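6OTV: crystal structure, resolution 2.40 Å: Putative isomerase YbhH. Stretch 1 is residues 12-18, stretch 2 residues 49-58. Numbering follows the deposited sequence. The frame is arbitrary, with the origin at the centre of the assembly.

Stretch 1 12-18: GTSRGAF
Stretch 2, residues 49-58: GIGGGNPLTS

Residues 14-18 form a strand, with phi/psi running from -126/166 at Ser14 through -148/146 at Arg15 to a nearly flat 176/-170 at Gly16. Against it lies a compact turn, residues 49-58, in which 55-56 is a 3-10 segment (Leu56 -67/-23). In register, Ser14 CA lies 4.8 Å from Leu56 CA, and Arg15 CA lies 4.5 Å from Thr57 CA; the chains run in the same direction over these pairs. The buried surface is 366 Å², both sides summed.

One direct hydrogen bond joins the stretches: Arg15 N donates to Leu56 O at 2.9 Å, with an N-H...O angle of 157°. Two CA-H...O contacts flank it, Ser14 CA to Leu56 O and Thr57 CA to Arg15 O, each 3.3 Å.

Water 1 adds a bridge. It accepts from Arg15 NE (2.9 Å), which the long side chain carries within reach, and donates to Ile50 O (3.1 Å) and Thr57 O (3.0 Å).

Arg15 gives the largest covered area, 99 Å². Its CB points sideways, but chi1 -168° (t), chi2 -172° (t), chi3 75° (p) and chi4 -153° bring its end nearer the turn. Thr57 CB lies over one guanidinium face, 3.7 Å from Arg15 NH2, while Gly52 CA approaches Arg15 NH2 obliquely at 3.6 Å. Glycine suits position 52: an ideal CB would stand 2.8 Å from Arg15 NH2 and 2.3 Å from Thr57 OG1, clashing with both.

Apolar packing is one pair. The CA-to-CB bond of Ile50 points toward the strand, and with chi1 69° (p) and chi2 173° (t) its CD1 lies 4.1 Å from Ala17 CB, the methyl of a buried residue. That of Leu56 points sideways (chi1 -68°, m; chi2 -179°, t); in a separate side-chain contact, Leu56 CD2 lies 3.9 Å from OG of buried Ser14 (chi1 -66°, m).

Internal bonds shape the turn: Leu56 N to Asn54 OD1 (2.9 Å, 160°), Thr57 N to Asn54 O (2.8 Å) and Gly52 N to Thr57 O (3.0 Å). Gly53, at phi 75°, occupies a conformation that favours glycine.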

# COMPACT_ATOMS: atom_id res chain seq x y z
N GLY A 12 18.15 -0.62 15.70
CA GLY A 12 18.36 0.75 16.11
C GLY A 12 18.99 0.79 17.49
O GLY A 12 20.05 0.20 17.73
N THR A 13 18.32 1.47 18.42
CA THR A 13 18.78 1.59 19.80
C THR A 13 18.11 0.57 20.72
O THR A 13 18.11 0.76 21.94
CB THR A 13 18.54 3.00 20.32
OG1 THR A 13 17.14 3.29 20.27
CG2 THR A 13 19.29 4.01 19.47
N SER A 14 17.53 -0.48 20.16
CA SER A 14 16.87 -1.52 20.92
C SER A 14 17.45 -2.87 20.54
O SER A 14 18.13 -3.02 19.52
CB SER A 14 15.35 -1.51 20.68
OG SER A 14 14.76 -0.32 21.19
N ARG A 15 17.15 -3.88 21.36
CA ARG A 15 17.62 -5.24 21.14
C ARG A 15 16.57 -6.21 21.67
O ARG A 15 15.90 -5.93 22.67
CB ARG A 15 18.96 -5.47 21.84
CG ARG A 15 19.67 -6.75 21.45
CD ARG A 15 20.88 -6.95 22.34
NE ARG A 15 20.49 -7.38 23.67
CZ ARG A 15 21.19 -7.16 24.78
NH1 ARG A 15 22.34 -6.49 24.72
NH2 ARG A 15 20.75 -7.60 25.94
N GLY A 16 16.44 -7.35 21.00
CA GLY A 16 15.51 -8.36 21.47
C GLY A 16 15.44 -9.54 20.54
O GLY A 16 16.24 -9.68 19.61
N ALA A 17 14.45 -10.39 20.79
CA ALA A 17 14.26 -11.61 20.02
C ALA A 17 13.43 -11.34 18.77
O ALA A 17 12.43 -10.62 18.82
CB ALA A 17 13.58 -12.70 20.84
N PHE A 18 13.86 -11.93 17.67
CA PHE A 18 13.10 -11.95 16.42
C PHE A 18 12.66 -13.39 16.17
O PHE A 18 13.49 -14.30 16.08
CB PHE A 18 13.94 -11.40 15.27
CG PHE A 18 14.06 -9.89 15.27
CD1 PHE A 18 14.82 -9.25 16.23
CD2 PHE A 18 13.40 -9.13 14.32
CE1 PHE A 18 14.92 -7.87 16.25
CE2 PHE A 18 13.50 -7.75 14.33
CZ PHE A 18 14.26 -7.11 15.29
N GLY A 49 17.04 -15.32 31.34
CA GLY A 49 16.63 -15.24 29.95
C GLY A 49 17.66 -14.52 29.10
O GLY A 49 18.79 -14.31 29.55
N ILE A 50 17.30 -14.16 27.87
CA ILE A 50 18.24 -13.46 26.99
C ILE A 50 18.10 -11.95 27.06
O ILE A 50 18.91 -11.23 26.45
CB ILE A 50 18.09 -13.89 25.52
CG1 ILE A 50 16.77 -13.38 24.94
CG2 ILE A 50 18.20 -15.39 25.38
CD1 ILE A 50 16.63 -13.62 23.46
N GLY A 51 17.10 -11.44 27.78
CA GLY A 51 16.94 -10.00 27.88
C GLY A 51 18.06 -9.36 28.67
O GLY A 51 18.77 -10.00 29.45
N GLY A 52 18.22 -8.06 28.47
CA GLY A 52 19.25 -7.31 29.15
C GLY A 52 18.84 -6.62 30.43
O GLY A 52 19.62 -5.84 30.97
N GLY A 53 17.64 -6.89 30.94
CA GLY A 53 17.17 -6.26 32.16
C GLY A 53 16.75 -4.81 32.01
O GLY A 53 16.55 -4.14 33.03
N ASN A 54 16.61 -4.32 30.79
CA ASN A 54 16.23 -2.95 30.49
C ASN A 54 15.15 -2.98 29.41
O ASN A 54 15.19 -3.84 28.53
CB ASN A 54 17.45 -2.15 30.01
CG ASN A 54 17.16 -0.67 29.84
OD1 ASN A 54 16.61 -0.24 28.82
ND2 ASN A 54 17.54 0.13 30.84
N PRO A 55 14.17 -2.07 29.47
CA PRO A 55 13.13 -2.06 28.43
C PRO A 55 13.68 -2.01 27.01
O PRO A 55 13.09 -2.61 26.11
CB PRO A 55 12.31 -0.80 28.77
CG PRO A 55 12.53 -0.59 30.23
CD PRO A 55 13.93 -1.05 30.51
N LEU A 56 14.80 -1.32 26.80
CA LEU A 56 15.39 -1.25 25.47
C LEU A 56 15.92 -2.59 25.00
O LEU A 56 16.04 -2.81 23.79
CB LEU A 56 16.51 -0.21 25.46
CG LEU A 56 16.05 1.25 25.62
CD1 LEU A 56 17.24 2.19 25.57
CD2 LEU A 56 15.03 1.61 24.55
N THR A 57 16.24 -3.51 25.92
CA THR A 57 16.82 -4.80 25.58
C THR A 57 15.91 -5.95 26.01
O THR A 57 16.38 -7.05 26.29
CB THR A 57 18.20 -4.95 26.20
OG1 THR A 57 18.10 -4.80 27.62
CG2 THR A 57 19.15 -3.88 25.66
N SER A 58 14.60 -5.70 26.05
CA SER A 58 13.63 -6.70 26.47
C SER A 58 12.41 -6.63 25.55
O SER A 58 11.26 -6.55 26.00
CB SER A 58 13.24 -6.50 27.93
OG SER A 58 12.38 -7.53 28.39
O HOH W 1 18.15 -8.82 24.59